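Local coordinates for protein packaging enzyme P4 (Pseudomonas phage phi6, PDB 4BLO) that hydrolyses nucleoside triphosphates as a hexameric RecA-like motor and probably drives the packaging of viral RNA into the phage procapsid, at residues Lys139-Val151 with Thr160-Cys174. Numbering follows the deposited sequence.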
ATOM      1  N   LYS L 139     -37.054 -11.456 -17.579  1.00 45.40           N
ATOM      2  CA  LYS L 139     -36.636 -12.596 -18.398  1.00 44.44           C
ATOM      3  C   LYS L 139     -36.342 -13.841 -17.555  1.00 49.61           C
ATOM      4  O   LYS L 139     -36.868 -14.891 -17.891  1.00 50.95           O
ATOM      5  CB  LYS L 139     -35.448 -12.243 -19.323  1.00 43.94           C
ATOM      6  CG  LYS L 139     -35.859 -11.342 -20.525  1.00 29.30           C
ATOM      7  CD  LYS L 139     -34.666 -10.691 -21.228  1.00 29.47           C
ATOM      8  CE  LYS L 139     -34.449  -9.247 -20.805  1.00 67.12           C
ATOM      9  NZ  LYS L 139     -33.204  -8.636 -21.369  1.00 75.36           N
ATOM     10  N   LEU L 140     -35.591 -13.743 -16.442  1.00 47.00           N
ATOM     11  CA  LEU L 140     -35.270 -14.927 -15.645  1.00 47.47           C
ATOM     12  C   LEU L 140     -36.391 -15.417 -14.725  1.00 53.63           C
ATOM     13  O   LEU L 140     -36.542 -16.632 -14.626  1.00 54.60           O
ATOM     14  CB  LEU L 140     -33.973 -14.755 -14.874  1.00 46.26           C
ATOM     15  CG  LEU L 140     -32.685 -14.570 -15.712  1.00 50.98           C
ATOM     16  CD1 LEU L 140     -31.560 -14.027 -14.830  1.00 50.65           C
ATOM     17  CD2 LEU L 140     -32.285 -15.842 -16.419  1.00 51.09           C
ATOM     18  N   ARG L 141     -37.219 -14.545 -14.102  1.00 50.61           N
ATOM     19  CA  ARG L 141     -38.357 -14.920 -13.191  1.00 50.67           C
ATOM     20  C   ARG L 141     -37.900 -15.880 -12.052  1.00 51.50           C
ATOM     21  O   ARG L 141     -38.339 -17.038 -12.061  1.00 54.50           O
ATOM     22  CB  ARG L 141     -39.459 -15.636 -14.047  1.00 56.23           C
ATOM     23  CG  ARG L 141     -39.869 -14.971 -15.365  1.00 73.74           C
ATOM     24  CD  ARG L 141     -40.924 -13.880 -15.227  1.00 87.68           C
ATOM     25  NE  ARG L 141     -42.273 -14.362 -14.918  1.00102.86           N
ATOM     26  CZ  ARG L 141     -42.750 -14.560 -13.688  1.00123.83           C
ATOM     27  NH1 ARG L 141     -41.969 -14.391 -12.627  1.00112.74           N
ATOM     28  NH2 ARG L 141     -44.007 -14.945 -13.513  1.00115.92           N
ATOM     29  N   PRO L 142     -37.048 -15.464 -11.087  1.00 42.04           N
ATOM     30  CA  PRO L 142     -36.628 -16.399 -10.013  1.00 40.65           C
ATOM     31  C   PRO L 142     -37.708 -16.710  -8.978  1.00 42.45           C
ATOM     32  O   PRO L 142     -38.588 -15.886  -8.770  1.00 41.06           O
ATOM     33  CB  PRO L 142     -35.470 -15.688  -9.354  1.00 40.71           C
ATOM     34  CG  PRO L 142     -35.424 -14.347 -10.007  1.00 44.25           C
ATOM     35  CD  PRO L 142     -36.455 -14.124 -10.940  1.00 41.02           C
ATOM     36  N   ASP L 143     -37.619 -17.892  -8.329  1.00 38.40           N
ATOM     37  CA  ASP L 143     -38.576 -18.301  -7.301  1.00 38.78           C
ATOM     38  C   ASP L 143     -38.367 -17.481  -6.020  1.00 39.95           C
ATOM     39  O   ASP L 143     -39.338 -17.037  -5.414  1.00 38.76           O
ATOM     40  CB  ASP L 143     -38.498 -19.812  -6.985  1.00 41.71           C
ATOM     41  CG  ASP L 143     -38.648 -20.750  -8.169  1.00 57.42           C
ATOM     42  OD1 ASP L 143     -39.216 -20.330  -9.199  1.00 59.65           O
ATOM     43  OD2 ASP L 143     -38.202 -21.912  -8.061  1.00 64.13           O
ATOM     44  N   VAL L 144     -37.103 -17.296  -5.617  1.00 36.68           N
ATOM     45  CA  VAL L 144     -36.709 -16.529  -4.435  1.00 36.61           C
ATOM     46  C   VAL L 144     -35.743 -15.416  -4.889  1.00 38.04           C
ATOM     47  O   VAL L 144     -34.740 -15.702  -5.538  1.00 39.37           O
ATOM     48  CB  VAL L 144     -36.093 -17.463  -3.343  1.00 41.27           C
ATOM     49  CG1 VAL L 144     -35.600 -16.663  -2.142  1.00 39.92           C
ATOM     50  CG2 VAL L 144     -37.097 -18.529  -2.891  1.00 43.34           C
ATOM     51  N   LEU L 145     -36.053 -14.164  -4.560  1.00 31.84           N
ATOM     52  CA  LEU L 145     -35.217 -13.021  -4.910  1.00 30.11           C
ATOM     53  C   LEU L 145     -34.574 -12.429  -3.654  1.00 33.63           C
ATOM     54  O   LEU L 145     -35.251 -11.762  -2.867  1.00 34.15           O
ATOM     55  CB  LEU L 145     -36.019 -11.947  -5.691  1.00 29.95           C
ATOM     56  CG  LEU L 145     -35.338 -10.577  -5.945  1.00 33.36           C
ATOM     57  CD1 LEU L 145     -34.205 -10.668  -6.959  1.00 31.40           C
ATOM     58  CD2 LEU L 145     -36.352  -9.548  -6.376  1.00 38.19           C
ATOM     59  N   ILE L 146     -33.260 -12.696  -3.468  1.00 28.25           N
ATOM     60  CA  ILE L 146     -32.484 -12.165  -2.352  1.00 26.99           C
ATOM     61  C   ILE L 146     -32.068 -10.769  -2.735  1.00 29.04           C
ATOM     62  O   ILE L 146     -31.463 -10.568  -3.795  1.00 27.14           O
ATOM     63  CB  ILE L 146     -31.271 -13.052  -1.966  1.00 29.66           C
ATOM     64  CG1 ILE L 146     -31.710 -14.474  -1.530  1.00 30.74           C
ATOM     65  CG2 ILE L 146     -30.378 -12.357  -0.896  1.00 28.43           C
ATOM     66  CD1 ILE L 146     -30.576 -15.438  -1.460  1.00 33.11           C
ATOM     67  N   ARG L 147     -32.438  -9.794  -1.890  1.00 26.28           N
ATOM     68  CA  ARG L 147     -32.095  -8.399  -2.128  1.00 24.98           C
ATOM     69  C   ARG L 147     -31.055  -7.961  -1.101  1.00 30.21           C
ATOM     70  O   ARG L 147     -31.271  -8.077   0.114  1.00 32.19           O
ATOM     71  CB  ARG L 147     -33.334  -7.520  -2.156  1.00 22.58           C
ATOM     72  CG  ARG L 147     -34.020  -7.570  -3.504  1.00 22.69           C
ATOM     73  CD  ARG L 147     -34.345  -6.160  -3.988  1.00 26.63           C
ATOM     74  NE  ARG L 147     -33.573  -5.748  -5.165  1.00 26.23           N
ATOM     75  CZ  ARG L 147     -33.388  -4.483  -5.551  1.00 45.50           C
ATOM     76  NH1 ARG L 147     -33.871  -3.481  -4.827  1.00 23.77           N
ATOM     77  NH2 ARG L 147     -32.683  -4.211  -6.639  1.00 48.40           N
ATOM     78  N   TRP L 148     -29.885  -7.540  -1.608  1.00 26.71           N
ATOM     79  CA  TRP L 148     -28.746  -7.172  -0.775  1.00 27.12           C
ATOM     80  C   TRP L 148     -28.013  -5.961  -1.380  1.00 33.09           C
ATOM     81  O   TRP L 148     -27.719  -5.953  -2.577  1.00 33.60           O
ATOM     82  CB  TRP L 148     -27.833  -8.407  -0.671  1.00 25.81           C
ATOM     83  CG  TRP L 148     -26.792  -8.395   0.401  1.00 27.94           C
ATOM     84  CD1 TRP L 148     -26.912  -7.907   1.673  1.00 31.61           C
ATOM     85  CD2 TRP L 148     -25.504  -9.028   0.333  1.00 27.76           C
ATOM     86  NE1 TRP L 148     -25.747  -8.130   2.373  1.00 30.79           N
ATOM     87  CE2 TRP L 148     -24.869  -8.823   1.578  1.00 31.68           C
ATOM     88  CE3 TRP L 148     -24.805  -9.717  -0.681  1.00 28.33           C
ATOM     89  CZ2 TRP L 148     -23.580  -9.293   1.846  1.00 30.99           C
ATOM     90  CZ3 TRP L 148     -23.519 -10.165  -0.416  1.00 29.53           C
ATOM     91  CH2 TRP L 148     -22.913  -9.939   0.826  1.00 30.51           C
ATOM     92  N   GLY L 149     -27.770  -4.941  -0.551  1.00 30.17           N
ATOM     93  CA  GLY L 149     -27.038  -3.727  -0.907  1.00 30.27           C
ATOM     94  C   GLY L 149     -27.476  -3.021  -2.173  1.00 34.78           C
ATOM     95  O   GLY L 149     -26.642  -2.543  -2.951  1.00 33.42           O
ATOM     96  N   GLU L 150     -28.798  -2.942  -2.364  1.00 32.60           N
ATOM     97  CA  GLU L 150     -29.463  -2.315  -3.495  1.00 32.04           C
ATOM     98  C   GLU L 150     -30.374  -1.225  -2.995  1.00 37.42           C
ATOM     99  O   GLU L 150     -30.940  -1.385  -1.914  1.00 38.93           O
ATOM    100  CB  GLU L 150     -30.249  -3.392  -4.237  1.00 33.24           C
ATOM    101  CG  GLU L 150     -29.382  -4.232  -5.157  1.00 40.07           C
ATOM    102  CD  GLU L 150     -28.561  -3.408  -6.132  1.00 52.85           C
ATOM    103  OE1 GLU L 150     -29.166  -2.687  -6.960  1.00 53.53           O
ATOM    104  OE2 GLU L 150     -27.314  -3.408  -6.004  1.00 22.20           O
ATOM    105  N   VAL L 151     -30.523  -0.108  -3.736  1.00 33.82           N
ATOM    106  CA  VAL L 151     -31.400   0.995  -3.282  1.00 34.54           C
ATOM    107  C   VAL L 151     -32.912   0.592  -3.467  1.00 38.48           C
ATOM    108  O   VAL L 151     -33.198  -0.431  -4.101  1.00 37.66           O
ATOM    109  CB  VAL L 151     -31.018   2.333  -3.970  1.00 39.07           C
ATOM    110  CG1 VAL L 151     -31.726   2.526  -5.305  1.00 39.44           C
ATOM    111  CG2 VAL L 151     -31.249   3.510  -3.055  1.00 39.84           C
ATOM    112  N   THR L 160     -41.616 -12.375  -3.324  1.00 51.47           N
ATOM    113  CA  THR L 160     -40.499 -13.289  -3.592  1.00 49.63           C
ATOM    114  C   THR L 160     -39.225 -12.715  -2.963  1.00 50.22           C
ATOM    115  O   THR L 160     -38.279 -13.458  -2.736  1.00 48.45           O
ATOM    116  CB  THR L 160     -40.306 -13.534  -5.116  1.00 54.77           C
ATOM    117  OG1 THR L 160     -40.165 -12.290  -5.802  1.00 55.49           O
ATOM    118  CG2 THR L 160     -41.425 -14.339  -5.742  1.00 53.26           C
ATOM    119  N   ALA L 161     -39.211 -11.385  -2.695  1.00 47.46           N
ATOM    120  CA  ALA L 161     -38.079 -10.643  -2.138  1.00 46.23           C
ATOM    121  C   ALA L 161     -37.810 -10.984  -0.668  1.00 49.99           C
ATOM    122  O   ALA L 161     -38.717 -10.936   0.171  1.00 51.71           O
ATOM    123  CB  ALA L 161     -38.290  -9.142  -2.297  1.00 46.49           C
ATOM    124  N   VAL L 162     -36.544 -11.318  -0.374  1.00 43.11           N
ATOM    125  CA  VAL L 162     -36.046 -11.628   0.969  1.00 41.39           C
ATOM    126  C   VAL L 162     -34.831 -10.708   1.212  1.00 39.85           C
ATOM    127  O   VAL L 162     -33.807 -10.810   0.525  1.00 37.10           O
ATOM    128  CB  VAL L 162     -35.776 -13.147   1.215  1.00 44.89           C
ATOM    129  CG1 VAL L 162     -35.075 -13.802   0.037  1.00 43.63           C
ATOM    130  CG2 VAL L 162     -35.031 -13.396   2.523  1.00 44.78           C
ATOM    131  N   HIS L 163     -35.001  -9.753   2.143  1.00 34.51           N
ATOM    132  CA  HIS L 163     -33.997  -8.744   2.448  1.00 31.63           C
ATOM    133  C   HIS L 163     -33.030  -9.220   3.512  1.00 36.53           C
ATOM    134  O   HIS L 163     -33.415  -9.452   4.663  1.00 35.79           O
ATOM    135  CB  HIS L 163     -34.650  -7.419   2.847  1.00 32.03           C
ATOM    136  CG  HIS L 163     -35.488  -6.836   1.749  1.00 34.32           C
ATOM    137  ND1 HIS L 163     -36.868  -7.037   1.700  1.00 36.42           N
ATOM    138  CD2 HIS L 163     -35.110  -6.129   0.655  1.00 33.85           C
ATOM    139  CE1 HIS L 163     -37.278  -6.426   0.599  1.00 34.78           C
ATOM    140  NE2 HIS L 163     -36.260  -5.859  -0.060  1.00 33.84           N
ATOM    141  N   ILE L 164     -31.758  -9.378   3.097  1.00 34.49           N
ATOM    142  CA  ILE L 164     -30.657  -9.785   3.963  1.00 35.43           C
ATOM    143  C   ILE L 164     -29.715  -8.575   4.215  1.00 43.03           C
ATOM    144  O   ILE L 164     -29.856  -7.516   3.581  1.00 43.93           O
ATOM    145  CB  ILE L 164     -29.903 -11.025   3.401  1.00 38.21           C
ATOM    146  CG1 ILE L 164     -29.207 -10.716   2.064  1.00 36.62           C
ATOM    147  CG2 ILE L 164     -30.830 -12.250   3.290  1.00 40.97           C
ATOM    148  CD1 ILE L 164     -27.935 -11.370   1.885  1.00 29.78           C
ATOM    149  N   SER L 165     -28.760  -8.751   5.148  1.00 40.51           N
ATOM    150  CA  SER L 165     -27.775  -7.756   5.552  1.00 39.18           C
ATOM    151  C   SER L 165     -26.346  -8.303   5.518  1.00 43.42           C
ATOM    152  O   SER L 165     -25.439  -7.523   5.244  1.00 44.65           O
ATOM    153  CB  SER L 165     -28.090  -7.242   6.954  1.00 42.63           C
ATOM    154  OG  SER L 165     -27.886  -8.215   7.966  1.00 52.74           O
ATOM    155  N   THR L 166     -26.133  -9.620   5.811  1.00 38.33           N
ATOM    156  CA  THR L 166     -24.797 -10.244   5.875  1.00 36.59           C
ATOM    157  C   THR L 166     -24.563 -11.306   4.784  1.00 39.93           C
ATOM    158  O   THR L 166     -25.515 -11.815   4.188  1.00 38.18           O
ATOM    159  CB  THR L 166     -24.512 -10.862   7.279  1.00 38.99           C
ATOM    160  OG1 THR L 166     -25.085 -12.169   7.413  1.00 39.27           O
ATOM    161  CG2 THR L 166     -24.935  -9.964   8.433  1.00 34.34           C
ATOM    162  N   LEU L 167     -23.273 -11.668   4.568  1.00 38.18           N
ATOM    163  CA  LEU L 167     -22.839 -12.711   3.625  1.00 37.90           C
ATOM    164  C   LEU L 167     -23.310 -14.086   4.128  1.00 42.71           C
ATOM    165  O   LEU L 167     -23.698 -14.934   3.322  1.00 41.25           O
ATOM    166  CB  LEU L 167     -21.306 -12.687   3.432  1.00 37.57           C
ATOM    167  CG  LEU L 167     -20.692 -13.823   2.574  1.00 43.13           C
ATOM    168  CD1 LEU L 167     -21.164 -13.767   1.127  1.00 42.41           C
ATOM    169  CD2 LEU L 167     -19.185 -13.815   2.650  1.00 47.43           C
ATOM    170  N   ASP L 168     -23.294 -14.280   5.471  1.00 41.23           N
ATOM    171  CA  ASP L 168     -23.765 -15.490   6.149  1.00 42.10           C
ATOM    172  C   ASP L 168     -25.220 -15.765   5.754  1.00 46.32           C
ATOM    173  O   ASP L 168     -25.534 -16.889   5.343  1.00 47.03           O
ATOM    174  CB  ASP L 168     -23.639 -15.348   7.678  1.00 45.23           C
ATOM    175  CG  ASP L 168     -22.238 -15.274   8.243  1.00 51.94           C
ATOM    176  OD1 ASP L 168     -21.284 -15.371   7.468  1.00 49.28           O
ATOM    177  OD2 ASP L 168     -22.104 -15.082   9.458  1.00 61.39           O
ATOM    178  N   GLU L 169     -26.089 -14.722   5.841  1.00 40.87           N
ATOM    179  CA  GLU L 169     -27.498 -14.777   5.470  1.00 40.72           C
ATOM    180  C   GLU L 169     -27.669 -15.162   3.995  1.00 44.47           C
ATOM    181  O   GLU L 169     -28.522 -15.999   3.693  1.00 44.77           O
ATOM    182  CB  GLU L 169     -28.195 -13.435   5.747  1.00 42.28           C
ATOM    183  CG  GLU L 169     -28.460 -13.152   7.218  1.00 50.85           C
ATOM    184  CD  GLU L 169     -28.828 -11.729   7.581  1.00 60.32           C
ATOM    185  OE1 GLU L 169     -28.906 -10.880   6.664  1.00 68.72           O
ATOM    186  OE2 GLU L 169     -29.006 -11.450   8.790  1.00 44.05           O
ATOM    187  N   MET L 170     -26.845 -14.592   3.084  1.00 40.70           N
ATOM    188  CA  MET L 170     -26.922 -14.895   1.652  1.00 39.78           C
ATOM    189  C   MET L 170     -26.715 -16.382   1.389  1.00 44.76           C
ATOM    190  O   MET L 170     -27.530 -16.997   0.699  1.00 45.73           O
ATOM    191  CB  MET L 170     -25.907 -14.082   0.847  1.00 40.77           C
ATOM    192  CG  MET L 170     -26.217 -14.079  -0.632  1.00 44.26           C
ATOM    193  SD  MET L 170     -24.736 -13.913  -1.639  1.00 48.49           S
ATOM    194  CE  MET L 170     -24.042 -15.574  -1.497  1.00 45.56           C
ATOM    195  N   LEU L 171     -25.646 -16.957   1.959  1.00 39.59           N
ATOM    196  CA  LEU L 171     -25.308 -18.368   1.801  1.00 38.72           C
ATOM    197  C   LEU L 171     -26.371 -19.272   2.431  1.00 43.65           C
ATOM    198  O   LEU L 171     -26.700 -20.291   1.829  1.00 43.92           O
ATOM    199  CB  LEU L 171     -23.919 -18.665   2.380  1.00 38.26           C
ATOM    200  CG  LEU L 171     -22.735 -17.976   1.672  1.00 40.66           C
ATOM    201  CD1 LEU L 171     -21.496 -18.041   2.515  1.00 39.38           C
ATOM    202  CD2 LEU L 171     -22.473 -18.583   0.304  1.00 43.85           C
ATOM    203  N   ILE L 172     -26.944 -18.878   3.589  1.00 40.24           N
ATOM    204  CA  ILE L 172     -27.998 -19.637   4.269  1.00 41.80           C
ATOM    205  C   ILE L 172     -29.203 -19.814   3.329  1.00 46.51           C
ATOM    206  O   ILE L 172     -29.651 -20.944   3.125  1.00 47.12           O
ATOM    207  CB  ILE L 172     -28.412 -18.956   5.606  1.00 45.41           C
ATOM    208  CG1 ILE L 172     -27.371 -19.209   6.697  1.00 46.52           C
ATOM    209  CG2 ILE L 172     -29.783 -19.434   6.082  1.00 47.41           C
ATOM    210  CD1 ILE L 172     -27.496 -18.298   7.887  1.00 46.32           C
ATOM    211  N   VAL L 173     -29.701 -18.706   2.754  1.00 41.45           N
ATOM    212  CA  VAL L 173     -30.861 -18.714   1.871  1.00 41.37           C
ATOM    213  C   VAL L 173     -30.521 -19.418   0.548  1.00 44.45           C
ATOM    214  O   VAL L 173     -31.326 -20.229   0.083  1.00 47.25           O
ATOM    215  CB  VAL L 173     -31.440 -17.294   1.638  1.00 45.06           C
ATOM    216  CG1 VAL L 173     -32.777 -17.360   0.899  1.00 45.94           C
ATOM    217  CG2 VAL L 173     -31.614 -16.546   2.952  1.00 45.52           C
ATOM    218  N   CYS L 174     -29.333 -19.140  -0.031  1.00 37.19           N
ATOM    219  CA  CYS L 174     -28.892 -19.735  -1.293  1.00 36.36           C
ATOM    220  C   CYS L 174     -28.745 -21.264  -1.180  1.00 44.22           C
ATOM    221  O   CYS L 174     -29.359 -21.979  -1.973  1.00 45.31           O
ATOM    222  CB  CYS L 174     -27.599 -19.089  -1.778  1.00 34.45           C
ATOM    223  SG  CYS L 174     -27.831 -17.491  -2.606  1.00 36.10           S
TER
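L145, I146 and R147 pair in parallel with A161, V162 and H163, and the two short strands run at 31° to each other. Four backbone hydrogen bonds alternate across the ladder: L145 N to T160 O, V162 N to L145 O (2.8 Å), R147 N to V162 O, and a longer one from I164 N to R147 O (3.3 Å). Strand 161-163 lies at the border of the chain's large sheet; beyond it the chain turns back through helix 167-179, whose first turns run antiparallel to strand 144-147.

I146 fills the space between V162, I164 and the helix residues V173 and C174. CG2, anti to the backbone N, meets I164 CG1, while the extended chi2 (167°) carries CD1 to V173 CB and, at 3.6 Å, to C174 SG. V144 CG1 adds contact with V162 CG1 at 3.6 Å.

W148 closes the far end. I164 CD1 sits over one face of its five-membered ring, 3.6 Å from the centroid, a CH-pi contact. In the ring plane, NE1 donates to S165 O (3.0 Å), approaching that carbonyl from above its plane. M170 SD lies obliquely to the six-membered ring in a Met-aromatic contact. A capping box, E169 N to T166 OG1 and T166 N to E169 OE1, starts the helix; S165 N and OG also donate to OE1.

On the opposite sheet face, R147 CB packs against H163 CD2 (3.6 Å); D156 binds both polar ends, and E153, an ADP-pocket residue, also pairs with R147. This edge pair, with helix 167-179 on the I146 side and helix 132-140 on the L145 side, illustrates the helix-flanked parallel strands of a RecA-type P-loop ATPase, R147 reaching toward the P-loop and the bound calcium ion, about 5 Å from its side chain.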